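Local coordinates for periplasmic binding protein (Veillonella parvula, PDB 4LJS), which probably binds an iron-siderophore, haem or similar metal-chelate ligand outside the cytoplasmic membrane and hands it to an ABC importer, at residues A[76-81]-A[255-260]; A[288-291]-A[297-300]. One frame throughout, in Å; residues are numbered along the deposited sequence.

In the fold
From the N terminus, the chain leaves strand 67-71 of the four-stranded parallel sheet and enters the loop holding 76-81. Contact 1 joins this loop to 255-260, between strand 247-252 of the mixed sheet and helix 260-268, closing a loop of 173 residues. Contact 2 opens later and spans just five residues, from the end of strand 284-288 to the start of helix 299-310. The two are in series, neither nested nor crossed, with centres about 12 Å apart. They touch nevertheless: Tyr-257 OH packs 3.7 Å from Leu-290 CD2. Contact 1 bridges loops of the two sheets; contact 2 closes a local turn, and Arg-298, through Tyr-78 O and Glu-56, links it to the parallel-sheet side.

Contact 1 of 2, residues A[76-81]-A[255-260]; sequences RKYVRP and GEYSQA
With chi1 at -67°, CG of Tyr-78 stands opposite its own carbonyl carbon and beside the backbone N, so that the ring's outer end comes near Tyr-257, whose chi1 of -88° brings its own ring over to meet it. The two side chains slide past each other in opposite directions. CE2 of Tyr-78 sits over the centre of the Tyr-257 ring, close to all its carbons and nearest CD2 at 3.8 Å. The planes are inclined at 41° with centroids 4.8 Å apart, an oblique aromatic pair. Tyr-78 OH lies by the root of the partner ring, 3.9 Å from Tyr-257 CB, and makes a weak hydrogen bond to Asp-254 O. Gln-52 NE2 binds the carbonyl of Tyr-78, and Pro-288 packs against Tyr-257. If a serine replaced Tyr-257, CE2 of Tyr-78 would probably lose the face it rests on, and its ring would be held to this loop by little more than the weak bond to Asp-254. With no hydrogen bond between the segments and only 115 Å² buried, ring-to-ring dispersion links the loop after strand 67-71 of the parallel sheet to that after strand 247-252 of the mixed sheet, spanning both halves.

Contact 2 of 2, residues A[288-291]-A[297-300]; sequences PLLA and IRLL
Leu-290 and Ala-291 meet Arg-298 in a buried, short-range contact near the centre of the chain, where the turn after strand 284-288 comes back against the start of helix 299-310. The backbones are close: Ala-291 CA and Arg-298 CA are 5.0 Å apart. CB of Ala-291 packs against Arg-298 O at 3.5 Å, while Leu-290 O lies 3.8 Å from Arg-298 CB. No hydrogen bond joins the segments, so the fit is one of shape. The turn is drawn together from within by the bond from Ala-291 N to Pro-288 O (2.9 Å).

The distinctive element is the lid on the arginine. CD1 of Leu-290 stands 3.7 Å above the guanidinium plane of Arg-298, over its centre, with CZ of Arg-298 3.8 Å from that methyl. Two bends fold the arginine chain to present this face, chi2 at -57° and chi3 at -64°, and the leucine branch crosses it at a slant. While the methyl covers one face, NH1 has partners in Glu-56, by a salt bridge, and Tyr-78 O, and NE forms a salt bridge with Asp-301. The buried charge is thus probably balanced by two carboxylates and the group's rotation fixed. Ser-302 OG of the same helix hydrogen-bonds Ala-291 O, a tie from turn to helix, and also Leu-299 O within the helix.

The turn after strand 284-288 of the mixed sheet is thus fitted to the start of helix 299-310, where Ile-297 and Leu-299 pack on helices 151-164 and 168-188 and Arg-298 reaches Glu-56 of helix 52-60. This is consistent with the two-lobed fold of chelatase-clan binding proteins, in which a long helix, here probably 168-188, spans the lobes.

Contact 1 of 2, residues A[76-81]-A[255-260]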
ATOM      1  N   ARG A  76      12.150  10.911  -1.460  1.00 39.04           N
ATOM      2  CA  ARG A  76      12.626   9.754  -2.223  1.00 35.13           C
ATOM      3  C   ARG A  76      13.030   8.558  -1.352  1.00 34.26           C
ATOM      4  O   ARG A  76      12.956   7.414  -1.799  1.00 44.14           O
ATOM      5  CB  ARG A  76      13.787  10.163  -3.145  1.00 34.27           C
ATOM      6  CG  ARG A  76      15.024  10.681  -2.411  1.00 32.20           C
ATOM      7  CD  ARG A  76      16.031  11.306  -3.366  1.00 38.27           C
ATOM      8  NE  ARG A  76      16.376  10.444  -4.499  1.00 46.04           N
ATOM      9  CZ  ARG A  76      17.289   9.473  -4.460  1.00 47.57           C
ATOM     10  NH1 ARG A  76      17.948   9.217  -3.335  1.00 45.45           N
ATOM     11  NH2 ARG A  76      17.541   8.752  -5.548  1.00 42.31           N
ATOM     12  N   LYS A  77      13.450   8.813  -0.116  1.00 36.48           N
ATOM     13  CA  LYS A  77      13.881   7.733   0.776  1.00 40.12           C
ATOM     14  C   LYS A  77      12.745   6.772   1.134  1.00 41.10           C
ATOM     15  O   LYS A  77      12.993   5.666   1.598  1.00 40.44           O
ATOM     16  CB  LYS A  77      14.481   8.284   2.070  1.00 41.50           C
ATOM     17  CG  LYS A  77      15.797   9.019   1.905  1.00 57.27           C
ATOM     18  CD  LYS A  77      16.196   9.664   3.226  1.00 70.00           C
ATOM     19  CE  LYS A  77      17.392  10.586   3.073  1.00 75.96           C
ATOM     20  NZ  LYS A  77      17.620  11.381   4.314  1.00 79.72           N
ATOM     21  N   TYR A  78      11.507   7.207   0.935  1.00 39.63           N
ATOM     22  CA  TYR A  78      10.349   6.374   1.238  1.00 38.33           C
ATOM     23  C   TYR A  78      10.045   5.442   0.082  1.00 35.15           C
ATOM     24  O   TYR A  78       9.246   4.535   0.217  1.00 28.85           O
ATOM     25  CB  TYR A  78       9.118   7.235   1.497  1.00 40.29           C
ATOM     26  CG  TYR A  78       9.193   8.077   2.743  1.00 51.54           C
ATOM     27  CD1 TYR A  78       9.987   9.209   2.791  1.00 54.31           C
ATOM     28  CD2 TYR A  78       8.451   7.748   3.868  1.00 55.84           C
ATOM     29  CE1 TYR A  78      10.053   9.982   3.926  1.00 58.20           C
ATOM     30  CE2 TYR A  78       8.506   8.521   5.007  1.00 57.65           C
ATOM     31  CZ  TYR A  78       9.308   9.638   5.030  1.00 54.68           C
ATOM     32  OH  TYR A  78       9.372  10.412   6.166  1.00 53.68           O
ATOM     33  N   VAL A  79      10.668   5.694  -1.065  1.00 36.71           N
ATOM     34  CA  VAL A  79      10.500   4.852  -2.241  1.00 37.74           C
ATOM     35  C   VAL A  79      11.518   3.713  -2.169  1.00 42.22           C
ATOM     36  O   VAL A  79      12.640   3.924  -1.700  1.00 41.78           O
ATOM     37  CB  VAL A  79      10.705   5.689  -3.533  1.00 40.51           C
ATOM     38  CG1 VAL A  79      10.671   4.817  -4.777  1.00 40.03           C
ATOM     39  CG2 VAL A  79       9.652   6.779  -3.618  1.00 33.23           C
ATOM     40  N   ARG A  80      11.126   2.511  -2.601  1.00 40.46           N
ATOM     41  CA  ARG A  80      12.054   1.373  -2.662  1.00 46.03           C
ATOM     42  C   ARG A  80      13.301   1.766  -3.441  1.00 41.00           C
ATOM     43  O   ARG A  80      13.191   2.406  -4.486  1.00 37.22           O
ATOM     44  CB  ARG A  80      11.413   0.153  -3.340  1.00 45.87           C
ATOM     45  CG  ARG A  80      10.481  -0.645  -2.466  1.00 59.56           C
ATOM     46  CD  ARG A  80       9.925  -1.870  -3.184  1.00 60.31           C
ATOM     47  NE  ARG A  80      10.914  -2.934  -3.308  1.00 66.02           N
ATOM     48  CZ  ARG A  80      11.158  -3.836  -2.361  1.00 77.11           C
ATOM     49  NH1 ARG A  80      10.486  -3.797  -1.220  1.00 85.38           N
ATOM     50  NH2 ARG A  80      12.076  -4.776  -2.550  1.00 72.20           N
ATOM     51  N   PRO A  81      14.487   1.388  -2.930  1.00 39.11           N
ATOM     52  CA  PRO A  81      15.777   1.764  -3.530  1.00 35.72           C
ATOM     53  C   PRO A  81      15.810   1.586  -5.053  1.00 39.36           C
ATOM     54  O   PRO A  81      16.236   2.502  -5.756  1.00 46.59           O
ATOM     55  CB  PRO A  81      16.771   0.808  -2.852  1.00 35.38           C
ATOM     56  CG  PRO A  81      16.156   0.523  -1.520  1.00 39.95           C
ATOM     57  CD  PRO A  81      14.655   0.549  -1.728  1.00 37.63           C
ATOM     58  N   GLY A 255       4.640  10.717   8.200  1.00 69.37           N
ATOM     59  CA  GLY A 255       5.185  11.849   8.924  1.00 73.55           C
ATOM     60  C   GLY A 255       5.840  11.475  10.236  1.00 73.02           C
ATOM     61  O   GLY A 255       6.716  12.188  10.728  1.00 75.91           O
ATOM     62  N   GLU A 256       5.436  10.333  10.786  1.00 70.84           N
ATOM     63  CA  GLU A 256       5.868   9.939  12.121  1.00 73.28           C
ATOM     64  C   GLU A 256       7.099   9.039  12.143  1.00 69.82           C
ATOM     65  O   GLU A 256       7.428   8.461  13.175  1.00 65.56           O
ATOM     66  CB  GLU A 256       4.700   9.330  12.893  1.00 71.83           C
ATOM     67  CG  GLU A 256       3.612  10.364  13.160  1.00 85.68           C
ATOM     68  CD  GLU A 256       2.231   9.762  13.240  1.00 87.86           C
ATOM     69  OE1 GLU A 256       2.114   8.604  13.687  1.00 90.95           O
ATOM     70  OE2 GLU A 256       1.262  10.447  12.845  1.00 92.36           O
ATOM     71  N   TYR A 257       7.783   8.951  11.004  1.00 65.33           N
ATOM     72  CA  TYR A 257       9.075   8.276  10.914  1.00 63.73           C
ATOM     73  C   TYR A 257      10.106   8.907  11.845  1.00 76.95           C
ATOM     74  O   TYR A 257      10.916   8.204  12.455  1.00 77.97           O
ATOM     75  CB  TYR A 257       9.600   8.309   9.475  1.00 63.82           C
ATOM     76  CG  TYR A 257       9.136   7.152   8.614  1.00 61.88           C
ATOM     77  CD1 TYR A 257       7.806   6.750   8.610  1.00 60.56           C
ATOM     78  CD2 TYR A 257      10.026   6.470   7.792  1.00 64.50           C
ATOM     79  CE1 TYR A 257       7.374   5.693   7.823  1.00 58.54           C
ATOM     80  CE2 TYR A 257       9.603   5.407   6.997  1.00 62.88           C
ATOM     81  CZ  TYR A 257       8.274   5.028   7.018  1.00 52.80           C
ATOM     82  OH  TYR A 257       7.839   3.985   6.234  1.00 52.69           O
ATOM     83  N   SER A 258      10.070  10.235  11.949  1.00 77.81           N
ATOM     84  CA  SER A 258      11.019  10.973  12.780  1.00 83.20           C
ATOM     85  C   SER A 258      10.850  10.684  14.276  1.00 83.19           C
ATOM     86  O   SER A 258      11.736  10.974  15.077  1.00 82.70           O
ATOM     87  CB  SER A 258      10.916  12.479  12.514  1.00 83.72           C
ATOM     88  OG  SER A 258       9.620  12.970  12.815  1.00 81.64           O
ATOM     89  N   GLN A 259       9.712  10.105  14.642  1.00 83.59           N
ATOM     90  CA  GLN A 259       9.436   9.767  16.031  1.00 83.86           C
ATOM     91  C   GLN A 259       9.621   8.281  16.315  1.00 80.40           C
ATOM     92  O   GLN A 259       9.255   7.809  17.387  1.00 78.38           O
ATOM     93  CB  GLN A 259       8.013  10.188  16.403  1.00 86.19           C
ATOM     94  CG  GLN A 259       7.834  11.685  16.523  1.00 92.22           C
ATOM     95  CD  GLN A 259       8.755  12.289  17.562  1.00102.32           C
ATOM     96  OE1 GLN A 259       9.780  12.887  17.229  1.00108.01           O
ATOM     97  NE2 GLN A 259       8.398  12.133  18.832  1.00105.25           N
ATOM     98  N   ALA A 260      10.202   7.559  15.358  1.00 83.40           N
ATOM     99  CA  ALA A 260      10.320   6.096  15.427  1.00 78.28           C
ATOM    100  C   ALA A 260      10.917   5.560  16.733  1.00 75.61           C
ATOM    101  O   ALA A 260      10.318   4.709  17.394  1.00 69.29           O
ATOM    102  CB  ALA A 260      11.110   5.565  14.226  1.00 71.23           C
TER

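Contact 2 of 2, residues A[288-291]-A[297-300]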
ATOM      1  N   PRO A 288       5.758  -0.363   8.291  1.00 40.13           N
ATOM      2  CA  PRO A 288       5.361   0.899   7.656  1.00 39.58           C
ATOM      3  C   PRO A 288       3.922   0.867   7.148  1.00 42.12           C
ATOM      4  O   PRO A 288       3.510  -0.092   6.487  1.00 39.76           O
ATOM      5  CB  PRO A 288       6.358   1.054   6.496  1.00 40.25           C
ATOM      6  CG  PRO A 288       6.943  -0.311   6.286  1.00 43.56           C
ATOM      7  CD  PRO A 288       6.904  -0.998   7.618  1.00 42.11           C
ATOM      8  N   LEU A 289       3.169   1.911   7.491  1.00 42.67           N
ATOM      9  CA  LEU A 289       1.796   2.084   7.043  1.00 42.21           C
ATOM     10  C   LEU A 289       1.704   2.016   5.522  1.00 42.24           C
ATOM     11  O   LEU A 289       0.777   1.414   4.971  1.00 40.79           O
ATOM     12  CB  LEU A 289       1.240   3.423   7.551  1.00 36.46           C
ATOM     13  CG  LEU A 289      -0.249   3.711   7.332  1.00 38.64           C
ATOM     14  CD1 LEU A 289      -1.116   2.615   7.944  1.00 41.24           C
ATOM     15  CD2 LEU A 289      -0.627   5.071   7.915  1.00 32.94           C
ATOM     16  N   LEU A 290       2.683   2.610   4.843  1.00 33.33           N
ATOM     17  CA  LEU A 290       2.689   2.623   3.377  1.00 35.45           C
ATOM     18  C   LEU A 290       2.751   1.214   2.772  1.00 36.33           C
ATOM     19  O   LEU A 290       2.542   1.038   1.574  1.00 34.32           O
ATOM     20  CB  LEU A 290       3.824   3.517   2.832  1.00 36.56           C
ATOM     21  CG  LEU A 290       5.303   3.173   3.097  1.00 37.41           C
ATOM     22  CD1 LEU A 290       5.797   2.040   2.203  1.00 27.81           C
ATOM     23  CD2 LEU A 290       6.212   4.405   2.922  1.00 32.93           C
ATOM     24  N   ALA A 291       3.046   0.216   3.601  1.00 33.26           N
ATOM     25  CA  ALA A 291       3.106  -1.167   3.141  1.00 35.32           C
ATOM     26  C   ALA A 291       1.856  -1.956   3.509  1.00 33.66           C
ATOM     27  O   ALA A 291       1.680  -3.079   3.051  1.00 31.39           O
ATOM     28  CB  ALA A 291       4.336  -1.860   3.700  1.00 36.48           C
ATOM     29  N   ILE A 297       2.144  -2.136  -5.013  1.00 34.88           N
ATOM     30  CA  ILE A 297       3.352  -2.961  -5.079  1.00 36.19           C
ATOM     31  C   ILE A 297       4.108  -3.091  -3.744  1.00 34.99           C
ATOM     32  O   ILE A 297       4.815  -4.073  -3.535  1.00 31.89           O
ATOM     33  CB  ILE A 297       4.311  -2.475  -6.215  1.00 40.85           C
ATOM     34  CG1 ILE A 297       5.329  -3.557  -6.578  1.00 46.99           C
ATOM     35  CG2 ILE A 297       5.004  -1.172  -5.832  1.00 30.21           C
ATOM     36  CD1 ILE A 297       4.711  -4.870  -7.001  1.00 53.86           C
ATOM     37  N   ARG A 298       3.938  -2.126  -2.835  1.00 32.32           N
ATOM     38  CA  ARG A 298       4.668  -2.143  -1.560  1.00 31.31           C
ATOM     39  C   ARG A 298       4.118  -3.180  -0.566  1.00 33.06           C
ATOM     40  O   ARG A 298       4.636  -3.343   0.548  1.00 30.18           O
ATOM     41  CB  ARG A 298       4.723  -0.746  -0.916  1.00 28.26           C
ATOM     42  CG  ARG A 298       5.437   0.316  -1.761  1.00 36.46           C
ATOM     43  CD  ARG A 298       6.863  -0.111  -2.107  1.00 34.14           C
ATOM     44  NE  ARG A 298       7.693  -0.246  -0.913  1.00 34.28           N
ATOM     45  CZ  ARG A 298       8.333   0.761  -0.326  1.00 40.45           C
ATOM     46  NH1 ARG A 298       8.250   2.000  -0.821  1.00 31.61           N
ATOM     47  NH2 ARG A 298       9.063   0.528   0.757  1.00 40.93           N
ATOM     48  N   LEU A 299       3.068  -3.880  -0.971  1.00 30.36           N
ATOM     49  CA  LEU A 299       2.582  -5.031  -0.216  1.00 32.09           C
ATOM     50  C   LEU A 299       3.703  -6.068   0.004  1.00 38.07           C
ATOM     51  O   LEU A 299       3.695  -6.806   0.989  1.00 37.42           O
ATOM     52  CB  LEU A 299       1.397  -5.677  -0.940  1.00 27.34           C
ATOM     53  CG  LEU A 299       0.792  -6.928  -0.296  1.00 29.38           C
ATOM     54  CD1 LEU A 299       0.449  -6.682   1.174  1.00 30.37           C
ATOM     55  CD2 LEU A 299      -0.428  -7.382  -1.055  1.00 26.19           C
ATOM     56  N   LEU A 300       4.665  -6.114  -0.915  1.00 38.23           N
ATOM     57  CA  LEU A 300       5.812  -7.006  -0.770  1.00 39.51           C
ATOM     58  C   LEU A 300       6.600  -6.737   0.514  1.00 40.38           C
ATOM     59  O   LEU A 300       7.050  -7.673   1.179  1.00 40.98           O
ATOM     60  CB  LEU A 300       6.735  -6.906  -1.989  1.00 41.43           C
ATOM     61  CG  LEU A 300       7.961  -7.827  -1.966  1.00 50.57           C
ATOM     62  CD1 LEU A 300       7.549  -9.298  -1.793  1.00 42.51           C
ATOM     63  CD2 LEU A 300       8.827  -7.639  -3.215  1.00 49.72           C
TER